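Local structure of putative nudix hydrolase family member (Chromobacterium violaceum, 3F13) at residues Leu15-Ala21 with Phe81-Tyr87; Tyr73-His77 with Ala122-Tyr127. The protein probably acts as a hydrolase of the Nudix family, Mg(2+)-dependent enzymes that typically cleave nucleoside diphosphates linked to another moiety, though its own substrate is not established. The contacts are given in a common frame with arbitrary orientation. Numbering follows the deposited sequence.

Interaction 1 of 2, residues Leu15-Ala21 with Phe81-Tyr87; sequences LARRATA and FNAHKVY
Strands 16-21 and 82-87 run parallel in extended conformation, their axes 4.6 Å apart at closest approach and inclined by 30°. The register pairs Ala16 with Asn82 and proceeds without slip to Ala21 with Tyr87, CA-CA distances staying between 4.6 and 5.1 Å. Ala16, Arg18 and Thr20 each use both their N and their O, bonding to Phe81, Ala83, Lys85 and Tyr87 of the other segment: Ala16 N to Phe81 O (3.0 Å), Ala83 N to Ala16 O (2.8 Å), Arg18 N to Ala83 O (3.0 Å), Lys85 N to Arg18 O (3.0 Å), Thr20 N to Lys85 O (2.9 Å) and Tyr87 N to Thr20 O (3.0 Å). This parallel pair belongs to the central mixed sheet of the Nudix fold, an alpha/beta/alpha sandwich. On the face bearing Arg18, Thr20 and His84, all three with chi1 m, Thr20 OG1 hydrogen-bonds His84 ND1 at 2.7 Å, while Arg18 CB makes a CH-pi contact 4.2 Å from the His84 ring centroid. On the other face, Ala19 CB meets Tyr87 CE2 at 4.1 Å, and both side chains pack against Leu56 of helix 52-64.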
ATOM      1  N   LEU B  15     -17.566 -11.356 -13.536  1.00 32.90           N
ATOM      2  CA  LEU B  15     -17.411 -11.011 -12.116  1.00 31.38           C
ATOM      3  C   LEU B  15     -16.955  -9.552 -11.933  1.00 30.32           C
ATOM      4  O   LEU B  15     -16.033  -9.095 -12.629  1.00 31.14           O
ATOM      5  CB  LEU B  15     -16.352 -11.926 -11.477  1.00 30.37           C
ATOM      6  CG  LEU B  15     -16.592 -13.432 -11.557  1.00 29.10           C
ATOM      7  CD1 LEU B  15     -15.600 -14.205 -10.657  1.00 30.89           C
ATOM      8  CD2 LEU B  15     -18.047 -13.734 -11.136  1.00 29.44           C
ATOM      9  N   ALA B  16     -17.581  -8.819 -11.017  1.00 29.70           N
ATOM     10  CA  ALA B  16     -17.153  -7.443 -10.723  1.00 29.29           C
ATOM     11  C   ALA B  16     -15.917  -7.403  -9.844  1.00 28.12           C
ATOM     12  O   ALA B  16     -15.757  -8.230  -8.957  1.00 30.46           O
ATOM     13  CB  ALA B  16     -18.280  -6.628 -10.067  1.00 29.55           C
ATOM     14  N   ARG B  17     -15.060  -6.422 -10.074  1.00 28.04           N
ATOM     15  CA  ARG B  17     -13.805  -6.336  -9.278  1.00 28.07           C
ATOM     16  C   ARG B  17     -14.045  -5.619  -7.964  1.00 28.20           C
ATOM     17  O   ARG B  17     -14.565  -4.481  -7.954  1.00 28.94           O
ATOM     18  CB  ARG B  17     -12.730  -5.618 -10.077  1.00 27.59           C
ATOM     19  CG  ARG B  17     -12.246  -6.371 -11.336  1.00 28.22           C
ATOM     20  CD  ARG B  17     -11.165  -5.535 -12.062  1.00 28.06           C
ATOM     21  NE  ARG B  17     -11.696  -4.204 -12.386  1.00 26.71           N
ATOM     22  CZ  ARG B  17     -11.162  -3.033 -12.020  1.00 28.40           C
ATOM     23  NH1 ARG B  17     -11.771  -1.913 -12.370  1.00 28.98           N
ATOM     24  NH2 ARG B  17     -10.013  -2.944 -11.351  1.00 27.37           N
ATOM     25  N   ARG B  18     -13.716  -6.265  -6.839  1.00 26.93           N
ATOM     26  CA  ARG B  18     -13.913  -5.610  -5.553  1.00 26.64           C
ATOM     27  C   ARG B  18     -12.588  -5.601  -4.829  1.00 26.91           C
ATOM     28  O   ARG B  18     -11.757  -6.480  -5.089  1.00 26.94           O
ATOM     29  CB  ARG B  18     -14.960  -6.328  -4.705  1.00 28.07           C
ATOM     30  CG  ARG B  18     -16.374  -6.205  -5.306  1.00 28.34           C
ATOM     31  CD  ARG B  18     -17.431  -6.753  -4.378  1.00 31.17           C
ATOM     32  NE  ARG B  18     -17.591  -5.980  -3.142  1.00 34.78           N
ATOM     33  CZ  ARG B  18     -18.576  -5.103  -2.952  1.00 36.16           C
ATOM     34  NH1 ARG B  18     -18.652  -4.442  -1.807  1.00 37.87           N
ATOM     35  NH2 ARG B  18     -19.465  -4.880  -3.917  1.00 36.85           N
ATOM     36  N   ALA B  19     -12.378  -4.610  -3.959  1.00 26.48           N
ATOM     37  CA  ALA B  19     -11.212  -4.652  -3.043  1.00 25.33           C
ATOM     38  C   ALA B  19     -11.740  -4.902  -1.638  1.00 24.98           C
ATOM     39  O   ALA B  19     -12.813  -4.410  -1.294  1.00 27.40           O
ATOM     40  CB  ALA B  19     -10.403  -3.332  -3.065  1.00 25.67           C
ATOM     41  N   THR B  20     -11.003  -5.635  -0.805  1.00 25.45           N
ATOM     42  CA  THR B  20     -11.482  -5.892   0.542  1.00 25.47           C
ATOM     43  C   THR B  20     -10.294  -5.675   1.460  1.00 25.36           C
ATOM     44  O   THR B  20      -9.187  -6.112   1.083  1.00 24.14           O
ATOM     45  CB  THR B  20     -11.964  -7.348   0.648  1.00 26.51           C
ATOM     46  OG1 THR B  20     -13.166  -7.478  -0.135  1.00 30.02           O
ATOM     47  CG2 THR B  20     -12.228  -7.759   2.114  1.00 26.29           C
ATOM     48  N   ALA B  21     -10.495  -4.990   2.599  1.00 25.06           N
ATOM     49  CA  ALA B  21      -9.389  -4.694   3.566  1.00 24.84           C
ATOM     50  C   ALA B  21      -9.467  -5.511   4.822  1.00 25.85           C
ATOM     51  O   ALA B  21     -10.544  -5.652   5.424  1.00 24.73           O
ATOM     52  CB  ALA B  21      -9.411  -3.209   3.985  1.00 25.60           C
ATOM     53  N   PHE B  81     -20.387 -13.831  -7.944  1.00 32.17           N
ATOM     54  CA  PHE B  81     -20.635 -12.502  -8.494  1.00 33.20           C
ATOM     55  C   PHE B  81     -19.438 -11.542  -8.567  1.00 31.70           C
ATOM     56  O   PHE B  81     -19.429 -10.628  -9.402  1.00 30.94           O
ATOM     57  CB  PHE B  81     -21.733 -11.822  -7.679  1.00 34.79           C
ATOM     58  CG  PHE B  81     -23.094 -12.417  -7.919  1.00 39.56           C
ATOM     59  CD1 PHE B  81     -23.919 -11.914  -8.925  1.00 44.22           C
ATOM     60  CD2 PHE B  81     -23.520 -13.495  -7.179  1.00 42.76           C
ATOM     61  CE1 PHE B  81     -25.174 -12.478  -9.162  1.00 45.77           C
ATOM     62  CE2 PHE B  81     -24.752 -14.075  -7.413  1.00 45.43           C
ATOM     63  CZ  PHE B  81     -25.584 -13.567  -8.411  1.00 46.37           C
ATOM     64  N   ASN B  82     -18.481 -11.734  -7.661  1.00 31.16           N
ATOM     65  CA  ASN B  82     -17.406 -10.774  -7.429  1.00 30.32           C
ATOM     66  C   ASN B  82     -16.017 -11.413  -7.404  1.00 29.01           C
ATOM     67  O   ASN B  82     -15.844 -12.571  -6.973  1.00 28.26           O
ATOM     68  CB  ASN B  82     -17.681 -10.049  -6.116  1.00 31.52           C
ATOM     69  CG  ASN B  82     -18.946  -9.201  -6.211  1.00 33.80           C
ATOM     70  OD1 ASN B  82     -19.128  -8.456  -7.176  1.00 40.43           O
ATOM     71  ND2 ASN B  82     -19.834  -9.354  -5.262  1.00 36.86           N
ATOM     72  N   ALA B  83     -15.027 -10.675  -7.892  1.00 27.46           N
ATOM     73  CA  ALA B  83     -13.635 -11.092  -7.752  1.00 27.34           C
ATOM     74  C   ALA B  83     -12.902 -10.145  -6.794  1.00 27.45           C
ATOM     75  O   ALA B  83     -12.630  -9.015  -7.157  1.00 27.30           O
ATOM     76  CB  ALA B  83     -12.924 -11.137  -9.111  1.00 27.02           C
ATOM     77  N   HIS B  84     -12.585 -10.605  -5.572  1.00 26.95           N
ATOM     78  CA  HIS B  84     -11.994  -9.711  -4.597  1.00 25.84           C
ATOM     79  C   HIS B  84     -10.484  -9.794  -4.679  1.00 26.20           C
ATOM     80  O   HIS B  84      -9.945 -10.890  -4.873  1.00 26.33           O
ATOM     81  CB  HIS B  84     -12.342 -10.142  -3.157  1.00 26.56           C
ATOM     82  CG  HIS B  84     -13.797 -10.020  -2.816  1.00 26.88           C
ATOM     83  ND1 HIS B  84     -14.296  -9.033  -1.992  1.00 29.86           N
ATOM     84  CD2 HIS B  84     -14.858 -10.776  -3.182  1.00 29.41           C
ATOM     85  CE1 HIS B  84     -15.603  -9.196  -1.852  1.00 30.60           C
ATOM     86  NE2 HIS B  84     -15.966 -10.255  -2.555  1.00 31.60           N
ATOM     87  N   LYS B  85      -9.805  -8.660  -4.568  1.00 25.26           N
ATOM     88  CA  LYS B  85      -8.414  -8.709  -4.057  1.00 24.88           C
ATOM     89  C   LYS B  85      -8.451  -8.323  -2.591  1.00 25.25           C
ATOM     90  O   LYS B  85      -9.091  -7.333  -2.204  1.00 24.17           O
ATOM     91  CB  LYS B  85      -7.461  -7.804  -4.823  1.00 24.66           C
ATOM     92  CG  LYS B  85      -7.017  -8.399  -6.162  1.00 29.34           C
ATOM     93  CD  LYS B  85      -6.016  -7.549  -6.884  1.00 33.72           C
ATOM     94  CE  LYS B  85      -5.618  -8.250  -8.170  1.00 36.63           C
ATOM     95  NZ  LYS B  85      -4.986  -9.591  -7.928  1.00 40.46           N
ATOM     96  N   VAL B  86      -7.720  -9.074  -1.770  1.00 23.24           N
ATOM     97  CA  VAL B  86      -7.743  -8.851  -0.336  1.00 23.68           C
ATOM     98  C   VAL B  86      -6.399  -8.302   0.127  1.00 23.12           C
ATOM     99  O   VAL B  86      -5.378  -8.871  -0.243  1.00 23.92           O
ATOM    100  CB  VAL B  86      -7.998 -10.206   0.385  1.00 24.12           C
ATOM    101  CG1 VAL B  86      -8.042 -10.031   1.928  1.00 26.59           C
ATOM    102  CG2 VAL B  86      -9.327 -10.779  -0.107  1.00 24.35           C
ATOM    103  N   TYR B  87      -6.405  -7.236   0.938  1.00 21.11           N
ATOM    104  CA  TYR B  87      -5.174  -6.548   1.374  1.00 23.49           C
ATOM    105  C   TYR B  87      -5.153  -6.314   2.881  1.00 23.39           C
ATOM    106  O   TYR B  87      -6.170  -5.887   3.465  1.00 24.96           O
ATOM    107  CB  TYR B  87      -5.078  -5.133   0.780  1.00 21.98           C
ATOM    108  CG  TYR B  87      -5.278  -5.050  -0.720  1.00 21.14           C
ATOM    109  CD1 TYR B  87      -4.178  -4.934  -1.576  1.00 23.51           C
ATOM    110  CD2 TYR B  87      -6.557  -5.097  -1.285  1.00 22.05           C
ATOM    111  CE1 TYR B  87      -4.320  -4.856  -2.939  1.00 22.54           C
ATOM    112  CE2 TYR B  87      -6.714  -4.997  -2.695  1.00 21.02           C
ATOM    113  CZ  TYR B  87      -5.574  -4.918  -3.506  1.00 20.59           C
ATOM    114  OH  TYR B  87      -5.699  -4.805  -4.895  1.00 26.80           O
TER

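Interaction 2 of 2, residues Tyr73-His77 with Ala122-Tyr127; sequences YLFDH and AILRRY
Helix 122-127 lies across strand 73-77, axes 10.0 Å apart at closest approach and 138° between their N-to-C directions. Leu74 CA lies 7.8 Å from Tyr127 CA, and His77 CA 7.1 Å from Ile123 CA. A classic beta bulge, in which Leu74 and Phe75 both face Val86 of the neighbouring strand, lets both side chains point toward the helix; Leu74 has psi near -54°. Stacking dominates the middle: the Arg126 guanidinium (chi1 t) lies flat on the Phe75 ring (chi1 p), centres 4.3 Å apart and planes at 18°, and Arg126 CG sits 3.9 Å from the same ring centroid in a CH-pi contact. A second CH-pi contact sets Ile123 CG1 3.7 Å from the His77 ring centroid; His77 is t, its NE2 hydrogen-bonds Glu119, and its CE1 also packs on Ala122 CB at 3.6 Å. Apolar contacts join Leu74 CD1 to Tyr127 CD1 (3.8 Å) and Phe75 CZ to Ile123 CG2 (4.1 Å). Among polar contacts, Arg126 NH2 gives Asp76 O a weak hydrogen bond (2.9 Å), and Tyr73 OH donates one to Asp76 OD1 (2.6 Å) within the strand. Helix 118-132 thus covers one face of the mixed sheet, forming an outer helical layer of the Nudix alpha/beta/alpha sandwich.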
ATOM      1  N   TYR B  73      -0.925  -6.751  -0.499  1.00 24.18           N
ATOM      2  CA  TYR B  73      -1.813  -7.689  -1.207  1.00 24.12           C
ATOM      3  C   TYR B  73      -1.632  -9.114  -0.668  1.00 24.67           C
ATOM      4  O   TYR B  73      -0.516  -9.642  -0.648  1.00 23.83           O
ATOM      5  CB  TYR B  73      -1.578  -7.638  -2.738  1.00 24.79           C
ATOM      6  CG  TYR B  73      -2.189  -8.806  -3.487  1.00 25.98           C
ATOM      7  CD1 TYR B  73      -3.573  -8.914  -3.640  1.00 27.54           C
ATOM      8  CD2 TYR B  73      -1.395  -9.856  -3.946  1.00 29.98           C
ATOM      9  CE1 TYR B  73      -4.147 -10.020  -4.287  1.00 27.31           C
ATOM     10  CE2 TYR B  73      -1.951 -10.958  -4.617  1.00 31.66           C
ATOM     11  CZ  TYR B  73      -3.342 -11.022  -4.768  1.00 32.59           C
ATOM     12  OH  TYR B  73      -3.929 -12.080  -5.422  1.00 36.18           O
ATOM     13  N   LEU B  74      -2.726  -9.739  -0.200  1.00 24.80           N
ATOM     14  CA  LEU B  74      -2.650 -11.094   0.352  1.00 25.56           C
ATOM     15  C   LEU B  74      -3.087 -12.160  -0.662  1.00 26.33           C
ATOM     16  O   LEU B  74      -2.343 -13.127  -0.924  1.00 26.58           O
ATOM     17  CB  LEU B  74      -3.527 -11.198   1.605  1.00 26.26           C
ATOM     18  CG  LEU B  74      -3.295 -10.090   2.627  1.00 26.81           C
ATOM     19  CD1 LEU B  74      -4.325 -10.129   3.782  1.00 26.87           C
ATOM     20  CD2 LEU B  74      -1.831 -10.219   3.128  1.00 28.18           C
ATOM     21  N   PHE B  75      -4.282 -12.010  -1.237  1.00 25.63           N
ATOM     22  CA  PHE B  75      -4.787 -13.041  -2.159  1.00 27.22           C
ATOM     23  C   PHE B  75      -6.066 -12.583  -2.834  1.00 27.05           C
ATOM     24  O   PHE B  75      -6.649 -11.533  -2.446  1.00 26.07           O
ATOM     25  CB  PHE B  75      -5.073 -14.362  -1.409  1.00 26.62           C
ATOM     26  CG  PHE B  75      -5.918 -14.198  -0.138  1.00 27.59           C
ATOM     27  CD1 PHE B  75      -7.307 -14.145  -0.209  1.00 28.20           C
ATOM     28  CD2 PHE B  75      -5.319 -14.126   1.112  1.00 26.50           C
ATOM     29  CE1 PHE B  75      -8.105 -13.998   0.970  1.00 24.83           C
ATOM     30  CE2 PHE B  75      -6.089 -13.984   2.291  1.00 28.11           C
ATOM     31  CZ  PHE B  75      -7.499 -13.891   2.198  1.00 27.63           C
ATOM     32  N   ASP B  76      -6.510 -13.392  -3.799  1.00 28.03           N
ATOM     33  CA  ASP B  76      -7.764 -13.147  -4.500  1.00 30.65           C
ATOM     34  C   ASP B  76      -8.810 -14.052  -3.851  1.00 31.23           C
ATOM     35  O   ASP B  76      -8.485 -15.153  -3.398  1.00 31.08           O
ATOM     36  CB  ASP B  76      -7.653 -13.518  -5.980  1.00 31.79           C
ATOM     37  CG  ASP B  76      -6.501 -12.822  -6.682  1.00 36.34           C
ATOM     38  OD1 ASP B  76      -6.286 -11.603  -6.457  1.00 38.34           O
ATOM     39  OD2 ASP B  76      -5.776 -13.513  -7.443  1.00 41.20           O
ATOM     40  N   HIS B  77     -10.063 -13.605  -3.810  1.00 30.32           N
ATOM     41  CA  HIS B  77     -11.135 -14.430  -3.312  1.00 31.01           C
ATOM     42  C   HIS B  77     -12.276 -14.271  -4.315  1.00 31.15           C
ATOM     43  O   HIS B  77     -12.807 -13.169  -4.455  1.00 29.14           O
ATOM     44  CB  HIS B  77     -11.600 -13.914  -1.959  1.00 31.64           C
ATOM     45  CG  HIS B  77     -12.748 -14.681  -1.390  1.00 35.44           C
ATOM     46  ND1 HIS B  77     -12.579 -15.850  -0.687  1.00 35.32           N
ATOM     47  CD2 HIS B  77     -14.080 -14.450  -1.425  1.00 36.77           C
ATOM     48  CE1 HIS B  77     -13.759 -16.309  -0.308  1.00 37.49           C
ATOM     49  NE2 HIS B  77     -14.688 -15.480  -0.749  1.00 39.18           N
ATOM     50  N   ALA B 122     -15.308 -16.220   5.145  1.00 31.99           N
ATOM     51  CA  ALA B 122     -14.431 -17.075   4.336  1.00 31.10           C
ATOM     52  C   ALA B 122     -13.074 -16.399   4.213  1.00 31.57           C
ATOM     53  O   ALA B 122     -12.009 -17.044   4.322  1.00 31.00           O
ATOM     54  CB  ALA B 122     -15.012 -17.247   2.957  1.00 32.16           C
ATOM     55  N   ILE B 123     -13.115 -15.094   3.971  1.00 30.17           N
ATOM     56  CA  ILE B 123     -11.847 -14.383   3.757  1.00 30.57           C
ATOM     57  C   ILE B 123     -11.021 -14.362   5.059  1.00 29.91           C
ATOM     58  O   ILE B 123      -9.792 -14.516   5.061  1.00 30.19           O
ATOM     59  CB  ILE B 123     -12.130 -12.951   3.217  1.00 29.79           C
ATOM     60  CG1 ILE B 123     -12.589 -13.015   1.746  1.00 29.52           C
ATOM     61  CG2 ILE B 123     -10.908 -12.042   3.453  1.00 29.98           C
ATOM     62  CD1 ILE B 123     -13.327 -11.742   1.230  1.00 28.70           C
ATOM     63  N   LEU B 124     -11.688 -14.160   6.190  1.00 30.69           N
ATOM     64  CA  LEU B 124     -10.978 -14.129   7.467  1.00 31.36           C
ATOM     65  C   LEU B 124     -10.369 -15.471   7.819  1.00 31.61           C
ATOM     66  O   LEU B 124      -9.314 -15.528   8.474  1.00 31.97           O
ATOM     67  CB  LEU B 124     -11.901 -13.658   8.602  1.00 32.49           C
ATOM     68  CG  LEU B 124     -12.172 -12.164   8.590  1.00 34.27           C
ATOM     69  CD1 LEU B 124     -13.171 -11.839   9.691  1.00 37.57           C
ATOM     70  CD2 LEU B 124     -10.832 -11.417   8.739  1.00 37.21           C
ATOM     71  N   ARG B 125     -11.017 -16.565   7.407  1.00 31.79           N
ATOM     72  CA  ARG B 125     -10.419 -17.878   7.653  1.00 31.62           C
ATOM     73  C   ARG B 125      -9.085 -18.037   6.904  1.00 30.87           C
ATOM     74  O   ARG B 125      -8.108 -18.543   7.444  1.00 31.42           O
ATOM     75  CB  ARG B 125     -11.374 -19.013   7.253  1.00 31.69           C
ATOM     76  CG  ARG B 125     -12.508 -19.164   8.207  1.00 36.11           C
ATOM     77  CD  ARG B 125     -12.975 -20.648   8.319  1.00 40.19           C
ATOM     78  NE  ARG B 125     -13.692 -20.758   9.580  1.00 43.39           N
ATOM     79  CZ  ARG B 125     -15.002 -20.648   9.667  1.00 44.93           C
ATOM     80  NH1 ARG B 125     -15.605 -20.715  10.850  1.00 47.50           N
ATOM     81  NH2 ARG B 125     -15.707 -20.490   8.558  1.00 47.27           N
ATOM     82  N   ARG B 126      -9.064 -17.620   5.648  1.00 30.39           N
ATOM     83  CA  ARG B 126      -7.879 -17.743   4.815  1.00 29.82           C
ATOM     84  C   ARG B 126      -6.790 -16.840   5.343  1.00 29.77           C
ATOM     85  O   ARG B 126      -5.625 -17.206   5.368  1.00 29.42           O
ATOM     86  CB  ARG B 126      -8.220 -17.352   3.386  1.00 31.92           C
ATOM     87  CG  ARG B 126      -7.128 -17.694   2.396  1.00 35.58           C
ATOM     88  CD  ARG B 126      -7.813 -18.055   1.052  1.00 43.15           C
ATOM     89  NE  ARG B 126      -6.902 -17.902  -0.074  1.00 46.69           N
ATOM     90  CZ  ARG B 126      -7.301 -17.596  -1.303  1.00 46.02           C
ATOM     91  NH1 ARG B 126      -6.411 -17.477  -2.266  1.00 49.35           N
ATOM     92  NH2 ARG B 126      -8.587 -17.379  -1.551  1.00 46.84           N
ATOM     93  N   TYR B 127      -7.180 -15.637   5.743  1.00 28.74           N
ATOM     94  CA  TYR B 127      -6.229 -14.694   6.331  1.00 30.09           C
ATOM     95  C   TYR B 127      -5.631 -15.291   7.614  1.00 29.52           C
ATOM     96  O   TYR B 127      -4.444 -15.167   7.898  1.00 29.21           O
ATOM     97  CB  TYR B 127      -6.949 -13.400   6.701  1.00 28.72           C
ATOM     98  CG  TYR B 127      -6.084 -12.506   7.575  1.00 31.15           C
ATOM     99  CD1 TYR B 127      -4.966 -11.871   7.041  1.00 31.75           C
ATOM    100  CD2 TYR B 127      -6.369 -12.299   8.925  1.00 28.59           C
ATOM    101  CE1 TYR B 127      -4.167 -11.055   7.827  1.00 30.52           C
ATOM    102  CE2 TYR B 127      -5.569 -11.475   9.715  1.00 29.46           C
ATOM    103  CZ  TYR B 127      -4.466 -10.868   9.148  1.00 29.49           C
ATOM    104  OH  TYR B 127      -3.664 -10.043   9.907  1.00 34.89           O
TER

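Overall arrangement
From the N terminus, the chain enters strand 16-25, passes through 28-33, 43-45 and helix 52-64, then runs along strand 70-78 and turns back into 82-90, where interaction 1 closes a loop of 59 intervening residues. Interaction 2 opens inside that loop, at 73-77, and closes beyond it on helix 118-132 after 44 intervening residues, so the two cross rather than nest. Antiparallel pairing of 70-78 with 82-90 connects them directly: Val86 N lies 2.8 Å from Phe75 O, and Val86 O lies 2.8 Å from Leu74 N, both probable hydrogen bonds. Together they link strand 16-25, through two neighbouring strands, to helix 118-132.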